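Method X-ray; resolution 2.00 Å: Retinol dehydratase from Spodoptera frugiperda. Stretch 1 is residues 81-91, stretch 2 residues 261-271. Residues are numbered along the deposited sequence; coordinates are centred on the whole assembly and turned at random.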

ATOM      1  N   GLU A  81      -9.899   7.942  -1.273  1.00 18.01           N
ATOM      2  CA  GLU A  81     -10.709   9.025  -1.813  1.00 17.89           C
ATOM      3  C   GLU A  81     -12.158   8.876  -1.401  1.00 18.99           C
ATOM      4  O   GLU A  81     -12.781   9.843  -0.949  1.00 18.78           O
ATOM      5  CB  GLU A  81     -10.598   9.063  -3.337  1.00 18.21           C
ATOM      6  CG  GLU A  81     -11.311  10.252  -3.983  1.00 19.28           C
ATOM      7  CD  GLU A  81     -10.613  11.586  -3.748  1.00 20.24           C
ATOM      8  OE1 GLU A  81     -11.082  12.599  -4.309  1.00 21.52           O
ATOM      9  OE2 GLU A  81      -9.601  11.631  -3.016  1.00 19.14           O
ATOM     10  N   LEU A  82     -12.696   7.667  -1.558  1.00 19.77           N
ATOM     11  CA  LEU A  82     -14.079   7.402  -1.183  1.00 20.31           C
ATOM     12  C   LEU A  82     -14.283   7.729   0.292  1.00 19.34           C
ATOM     13  O   LEU A  82     -15.190   8.480   0.656  1.00 18.81           O
ATOM     14  CB  LEU A  82     -14.428   5.930  -1.419  1.00 19.83           C
ATOM     15  CG  LEU A  82     -14.484   5.449  -2.865  1.00 22.06           C
ATOM     16  CD1 LEU A  82     -14.731   3.936  -2.896  1.00 22.84           C
ATOM     17  CD2 LEU A  82     -15.581   6.193  -3.601  1.00 20.83           C
ATOM     18  N   VAL A  83     -13.424   7.153   1.131  1.00 18.07           N
ATOM     19  CA  VAL A  83     -13.486   7.351   2.574  1.00 17.05           C
ATOM     20  C   VAL A  83     -13.362   8.816   2.991  1.00 17.89           C
ATOM     21  O   VAL A  83     -14.026   9.255   3.925  1.00 18.38           O
ATOM     22  CB  VAL A  83     -12.372   6.532   3.288  1.00 17.05           C
ATOM     23  CG1 VAL A  83     -12.268   6.935   4.754  1.00 16.72           C
ATOM     24  CG2 VAL A  83     -12.665   5.042   3.181  1.00 16.80           C
ATOM     25  N   TRP A  84     -12.515   9.580   2.311  1.00 18.88           N
ATOM     26  CA  TRP A  84     -12.345  10.973   2.688  1.00 20.68           C
ATOM     27  C   TRP A  84     -13.568  11.788   2.327  1.00 21.32           C
ATOM     28  O   TRP A  84     -14.042  12.585   3.125  1.00 22.04           O
ATOM     29  CB  TRP A  84     -11.118  11.590   2.013  1.00 20.14           C
ATOM     30  CG  TRP A  84     -10.596  12.803   2.739  1.00 21.19           C
ATOM     31  CD1 TRP A  84      -9.700  12.820   3.774  1.00 20.15           C
ATOM     32  CD2 TRP A  84     -10.960  14.169   2.503  1.00 22.16           C
ATOM     33  NE1 TRP A  84      -9.484  14.111   4.193  1.00 21.66           N
ATOM     34  CE2 TRP A  84     -10.241  14.960   3.431  1.00 21.96           C
ATOM     35  CE3 TRP A  84     -11.822  14.803   1.598  1.00 22.82           C
ATOM     36  CZ2 TRP A  84     -10.356  16.356   3.478  1.00 22.41           C
ATOM     37  CZ3 TRP A  84     -11.936  16.196   1.646  1.00 22.71           C
ATOM     38  CH2 TRP A  84     -11.205  16.952   2.581  1.00 22.73           C
ATOM     39  N   LEU A  85     -14.074  11.596   1.120  1.00 22.15           N
ATOM     40  CA  LEU A  85     -15.244  12.346   0.680  1.00 23.31           C
ATOM     41  C   LEU A  85     -16.463  12.034   1.533  1.00 24.27           C
ATOM     42  O   LEU A  85     -17.220  12.936   1.893  1.00 23.63           O
ATOM     43  CB  LEU A  85     -15.541  12.048  -0.794  1.00 23.12           C
ATOM     44  CG  LEU A  85     -14.569  12.735  -1.759  1.00 23.93           C
ATOM     45  CD1 LEU A  85     -14.724  12.197  -3.178  1.00 22.73           C
ATOM     46  CD2 LEU A  85     -14.822  14.240  -1.709  1.00 23.58           C
ATOM     47  N   ILE A  86     -16.640  10.756   1.862  1.00 24.74           N
ATOM     48  CA  ILE A  86     -17.773  10.323   2.668  1.00 26.39           C
ATOM     49  C   ILE A  86     -17.718  10.870   4.094  1.00 27.17           C
ATOM     50  O   ILE A  86     -18.746  11.232   4.662  1.00 28.38           O
ATOM     51  CB  ILE A  86     -17.860   8.784   2.704  1.00 25.99           C
ATOM     52  CG1 ILE A  86     -18.098   8.263   1.282  1.00 26.70           C
ATOM     53  CG2 ILE A  86     -18.980   8.343   3.649  1.00 27.23           C
ATOM     54  CD1 ILE A  86     -18.217   6.753   1.168  1.00 27.79           C
ATOM     55  N   GLU A  87     -16.521  10.928   4.670  1.00 28.21           N
ATOM     56  CA  GLU A  87     -16.356  11.454   6.019  1.00 28.05           C
ATOM     57  C   GLU A  87     -16.430  12.976   5.996  1.00 28.38           C
ATOM     58  O   GLU A  87     -16.660  13.600   7.026  1.00 28.81           O
ATOM     59  CB  GLU A  87     -15.004  11.026   6.613  1.00 28.34           C
ATOM     60  CG  GLU A  87     -14.820   9.528   6.809  1.00 29.06           C
ATOM     61  CD  GLU A  87     -15.697   8.965   7.911  1.00 30.32           C
ATOM     62  OE1 GLU A  87     -16.880   9.352   7.983  1.00 30.26           O
ATOM     63  OE2 GLU A  87     -15.213   8.122   8.695  1.00 29.99           O
ATOM     64  N   ASN A  88     -16.247  13.579   4.822  1.00 28.43           N
ATOM     65  CA  ASN A  88     -16.281  15.038   4.722  1.00 29.55           C
ATOM     66  C   ASN A  88     -17.428  15.662   3.925  1.00 30.00           C
ATOM     67  O   ASN A  88     -17.235  16.654   3.220  1.00 29.10           O
ATOM     68  CB  ASN A  88     -14.939  15.551   4.194  1.00 29.24           C
ATOM     69  CG  ASN A  88     -13.873  15.607   5.280  1.00 31.10           C
ATOM     70  OD1 ASN A  88     -13.906  16.483   6.151  1.00 32.08           O
ATOM     71  ND2 ASN A  88     -12.932  14.666   5.242  1.00 28.65           N
ATOM     72  N   ASP A  89     -18.617  15.076   4.033  1.00 31.44           N
ATOM     73  CA  ASP A  89     -19.804  15.608   3.362  1.00 32.44           C
ATOM     74  C   ASP A  89     -19.661  15.792   1.859  1.00 32.82           C
ATOM     75  O   ASP A  89     -20.140  16.783   1.303  1.00 31.99           O
ATOM     76  CB  ASP A  89     -20.180  16.952   3.982  1.00 34.18           C
ATOM     77  CG  ASP A  89     -20.367  16.866   5.479  1.00 35.98           C
ATOM     78  OD1 ASP A  89     -21.209  16.061   5.923  1.00 37.23           O
ATOM     79  OD2 ASP A  89     -19.675  17.603   6.213  1.00 37.84           O
ATOM     80  N   LEU A  90     -19.014  14.838   1.201  1.00 32.24           N
ATOM     81  CA  LEU A  90     -18.819  14.914  -0.240  1.00 32.61           C
ATOM     82  C   LEU A  90     -18.389  16.300  -0.702  1.00 32.38           C
ATOM     83  O   LEU A  90     -18.925  16.839  -1.670  1.00 32.99           O
ATOM     84  CB  LEU A  90     -20.094  14.495  -0.980  1.00 31.75           C
ATOM     85  CG  LEU A  90     -20.467  13.018  -0.856  1.00 31.59           C
ATOM     86  CD1 LEU A  90     -21.259  12.805   0.425  1.00 32.83           C
ATOM     87  CD2 LEU A  90     -21.288  12.593  -2.058  1.00 32.28           C
ATOM     88  N   ASN A  91     -17.422  16.876   0.005  1.00 32.58           N
ATOM     89  CA  ASN A  91     -16.892  18.186  -0.343  1.00 32.47           C
ATOM     90  C   ASN A  91     -15.777  17.940  -1.355  1.00 32.79           C
ATOM     91  O   ASN A  91     -14.597  17.872  -0.995  1.00 33.26           O
ATOM     92  CB  ASN A  91     -16.326  18.878   0.898  1.00 31.97           C
ATOM     93  CG  ASN A  91     -15.894  20.308   0.628  1.00 30.89           C
ATOM     94  OD1 ASN A  91     -15.324  20.613  -0.415  1.00 31.61           O
ATOM     95  ND2 ASN A  91     -16.152  21.190   1.581  1.00 31.75           N
ATOM     96  N   ARG A 261     -21.672   0.173   0.986  1.00 28.42           N
ATOM     97  CA  ARG A 261     -21.127  -0.597   2.085  1.00 28.86           C
ATOM     98  C   ARG A 261     -20.206   0.289   2.922  1.00 28.11           C
ATOM     99  O   ARG A 261     -20.267   0.274   4.148  1.00 28.04           O
ATOM    100  CB  ARG A 261     -20.354  -1.814   1.566  1.00 30.07           C
ATOM    101  CG  ARG A 261     -21.215  -2.872   0.894  1.00 31.98           C
ATOM    102  CD  ARG A 261     -20.405  -4.129   0.619  1.00 33.51           C
ATOM    103  NE  ARG A 261     -20.040  -4.818   1.852  1.00 35.03           N
ATOM    104  CZ  ARG A 261     -19.232  -5.873   1.907  1.00 35.76           C
ATOM    105  NH1 ARG A 261     -18.697  -6.361   0.795  1.00 35.77           N
ATOM    106  NH2 ARG A 261     -18.963  -6.445   3.070  1.00 36.08           N
ATOM    107  N   ILE A 262     -19.360   1.072   2.259  1.00 27.90           N
ATOM    108  CA  ILE A 262     -18.442   1.946   2.977  1.00 27.13           C
ATOM    109  C   ILE A 262     -19.181   3.048   3.743  1.00 27.26           C
ATOM    110  O   ILE A 262     -18.759   3.447   4.830  1.00 26.12           O
ATOM    111  CB  ILE A 262     -17.409   2.578   2.018  1.00 26.87           C
ATOM    112  CG1 ILE A 262     -16.533   1.477   1.411  1.00 25.20           C
ATOM    113  CG2 ILE A 262     -16.543   3.593   2.772  1.00 25.36           C
ATOM    114  CD1 ILE A 262     -15.656   1.948   0.277  1.00 25.37           C
ATOM    115  N   ALA A 263     -20.289   3.534   3.184  1.00 28.18           N
ATOM    116  CA  ALA A 263     -21.062   4.578   3.849  1.00 28.65           C
ATOM    117  C   ALA A 263     -21.676   4.037   5.137  1.00 29.23           C
ATOM    118  O   ALA A 263     -21.551   4.650   6.191  1.00 28.47           O
ATOM    119  CB  ALA A 263     -22.155   5.104   2.919  1.00 29.69           C
ATOM    120  N   ASP A 264     -22.331   2.881   5.051  1.00 30.51           N
ATOM    121  CA  ASP A 264     -22.949   2.275   6.228  1.00 30.46           C
ATOM    122  C   ASP A 264     -21.904   2.034   7.305  1.00 30.01           C
ATOM    123  O   ASP A 264     -22.109   2.371   8.470  1.00 30.06           O
ATOM    124  CB  ASP A 264     -23.615   0.943   5.874  1.00 33.01           C
ATOM    125  CG  ASP A 264     -24.688   1.088   4.827  1.00 33.97           C
ATOM    126  OD1 ASP A 264     -25.443   2.081   4.883  1.00 36.52           O
ATOM    127  OD2 ASP A 264     -24.785   0.201   3.953  1.00 35.89           O
ATOM    128  N   PHE A 265     -20.784   1.440   6.905  1.00 29.29           N
ATOM    129  CA  PHE A 265     -19.689   1.149   7.823  1.00 28.58           C
ATOM    130  C   PHE A 265     -19.236   2.425   8.543  1.00 29.56           C
ATOM    131  O   PHE A 265     -18.908   2.389   9.726  1.00 28.88           O
ATOM    132  CB  PHE A 265     -18.516   0.528   7.046  1.00 27.73           C
ATOM    133  CG  PHE A 265     -17.299   0.253   7.887  1.00 25.83           C
ATOM    134  CD1 PHE A 265     -17.324  -0.716   8.887  1.00 26.31           C
ATOM    135  CD2 PHE A 265     -16.125   0.964   7.676  1.00 25.55           C
ATOM    136  CE1 PHE A 265     -16.195  -0.972   9.661  1.00 25.78           C
ATOM    137  CE2 PHE A 265     -14.992   0.716   8.445  1.00 25.11           C
ATOM    138  CZ  PHE A 265     -15.028  -0.255   9.440  1.00 25.59           C
ATOM    139  N   LEU A 266     -19.236   3.550   7.831  1.00 30.31           N
ATOM    140  CA  LEU A 266     -18.814   4.818   8.417  1.00 31.83           C
ATOM    141  C   LEU A 266     -19.946   5.571   9.104  1.00 32.77           C
ATOM    142  O   LEU A 266     -19.754   6.695   9.580  1.00 33.22           O
ATOM    143  CB  LEU A 266     -18.181   5.714   7.347  1.00 31.18           C
ATOM    144  CG  LEU A 266     -16.846   5.207   6.795  1.00 32.05           C
ATOM    145  CD1 LEU A 266     -16.332   6.149   5.729  1.00 30.48           C
ATOM    146  CD2 LEU A 266     -15.842   5.083   7.931  1.00 31.81           C
ATOM    147  N   GLY A 267     -21.120   4.948   9.157  1.00 33.51           N
ATOM    148  CA  GLY A 267     -22.263   5.579   9.786  1.00 34.11           C
ATOM    149  C   GLY A 267     -22.716   6.821   9.040  1.00 34.55           C
ATOM    150  O   GLY A 267     -23.189   7.781   9.650  1.00 34.66           O
ATOM    151  N   LYS A 268     -22.576   6.803   7.719  1.00 34.07           N
ATOM    152  CA  LYS A 268     -22.967   7.939   6.891  1.00 34.47           C
ATOM    153  C   LYS A 268     -24.001   7.525   5.843  1.00 34.73           C
ATOM    154  O   LYS A 268     -23.846   6.496   5.185  1.00 35.22           O
ATOM    155  CB  LYS A 268     -21.736   8.517   6.186  1.00 34.25           C
ATOM    156  CG  LYS A 268     -20.591   8.910   7.119  1.00 34.44           C
ATOM    157  CD  LYS A 268     -20.943  10.125   7.969  1.00 35.36           C
ATOM    158  CE  LYS A 268     -19.767  10.554   8.832  1.00 34.76           C
ATOM    159  NZ  LYS A 268     -19.285   9.444   9.709  1.00 36.49           N
ATOM    160  N   LYS A 269     -25.055   8.319   5.689  1.00 34.49           N
ATOM    161  CA  LYS A 269     -26.079   8.006   4.702  1.00 35.50           C
ATOM    162  C   LYS A 269     -25.902   8.841   3.442  1.00 35.35           C
ATOM    163  O   LYS A 269     -25.616  10.039   3.505  1.00 35.20           O
ATOM    164  CB  LYS A 269     -27.482   8.215   5.287  1.00 37.54           C
ATOM    165  CG  LYS A 269     -27.940   7.084   6.210  1.00 38.89           C
ATOM    166  CD  LYS A 269     -28.015   5.750   5.463  1.00 41.45           C
ATOM    167  CE  LYS A 269     -28.339   4.587   6.406  1.00 42.26           C
ATOM    168  NZ  LYS A 269     -28.458   3.285   5.682  1.00 42.85           N
ATOM    169  N   LEU A 270     -26.072   8.189   2.298  1.00 35.22           N
ATOM    170  CA  LEU A 270     -25.922   8.839   1.002  1.00 35.15           C
ATOM    171  C   LEU A 270     -27.153   8.600   0.142  1.00 35.33           C
ATOM    172  O   LEU A 270     -27.755   7.534   0.198  1.00 35.17           O
ATOM    173  CB  LEU A 270     -24.705   8.273   0.271  1.00 34.10           C
ATOM    174  CG  LEU A 270     -23.363   8.253   0.999  1.00 33.17           C
ATOM    175  CD1 LEU A 270     -22.340   7.512   0.149  1.00 32.95           C
ATOM    176  CD2 LEU A 270     -22.909   9.674   1.275  1.00 32.62           C
ATOM    177  N   SER A 271     -27.521   9.591  -0.658  1.00 36.42           N
ATOM    178  CA  SER A 271     -28.664   9.438  -1.543  1.00 37.24           C
ATOM    179  C   SER A 271     -28.133   8.730  -2.782  1.00 38.26           C
ATOM    180  O   SER A 271     -26.920   8.681  -3.003  1.00 38.25           O
ATOM    181  CB  SER A 271     -29.239  10.796  -1.932  1.00 36.00           C
ATOM    182  OG  SER A 271     -28.410  11.444  -2.875  1.00 37.20           O
TER
HETATM  183  O   HOH W   1     -17.202   7.562  10.839  1.00 26.60           O

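Two helix ends, far apart in sequence, cross here at about 50° between their N-to-C directions, with axes 10.4 Å apart at closest approach. That spacing leaves room for a layer of branched aliphatic side chains, and the backbones come closest where a small residue lies opposite a large one: the CA atoms of Ile 86 and Ala 263 are 6.7 Å apart.

Ile 86 is the principal bump. Its CB points toward the second stretch, and the hollow that receives it is lined by Ile 262, Ala 263, Leu 266, Lys 268 and Leu 270. The two arms diverge: Ile 86 CG2 lies 4.0 Å from Leu 266 CD1 and 3.7 Å from Lys 268 CB, while Ile 86 CD1 reaches Ile 262 CG2 at 3.9 Å and Leu 270 CD1 at 4.3 Å. Ala 263 has only a methyl, directed sideways, and Ile 86 CG2 lies over its backbone, 4.3 Å from Ala 263 CA.

Ile 262 returns the gesture, its CD1 meeting CD1 of Leu 82 at 3.9 Å and its CG2 lying 4.2 Å from CG2 of Val 83. Beyond the helices, Leu 90 CD1 packs against Leu 270 CD2 at 3.6 Å, extending the apolar seam into the loops.

The second helix ends in a Schellman motif: Gly 267 takes positive phi, which glycine accommodates easily, and Lys 268 N bonds back to Ala 263 O at 2.8 Å. After this turn, the CB of Lys 268 points toward the first stretch. The CB of Lys 268 packs against Ile 86, while Lys 268 NZ forms a salt bridge with Glu 87 OE1 at 3.0 Å and donates to Leu 266 O at 2.8 Å. Water 1 bridges the two stretches: its O donates to Glu 87 OE2 at 3.0 Å and to Leu 266 O at 3.0 Å.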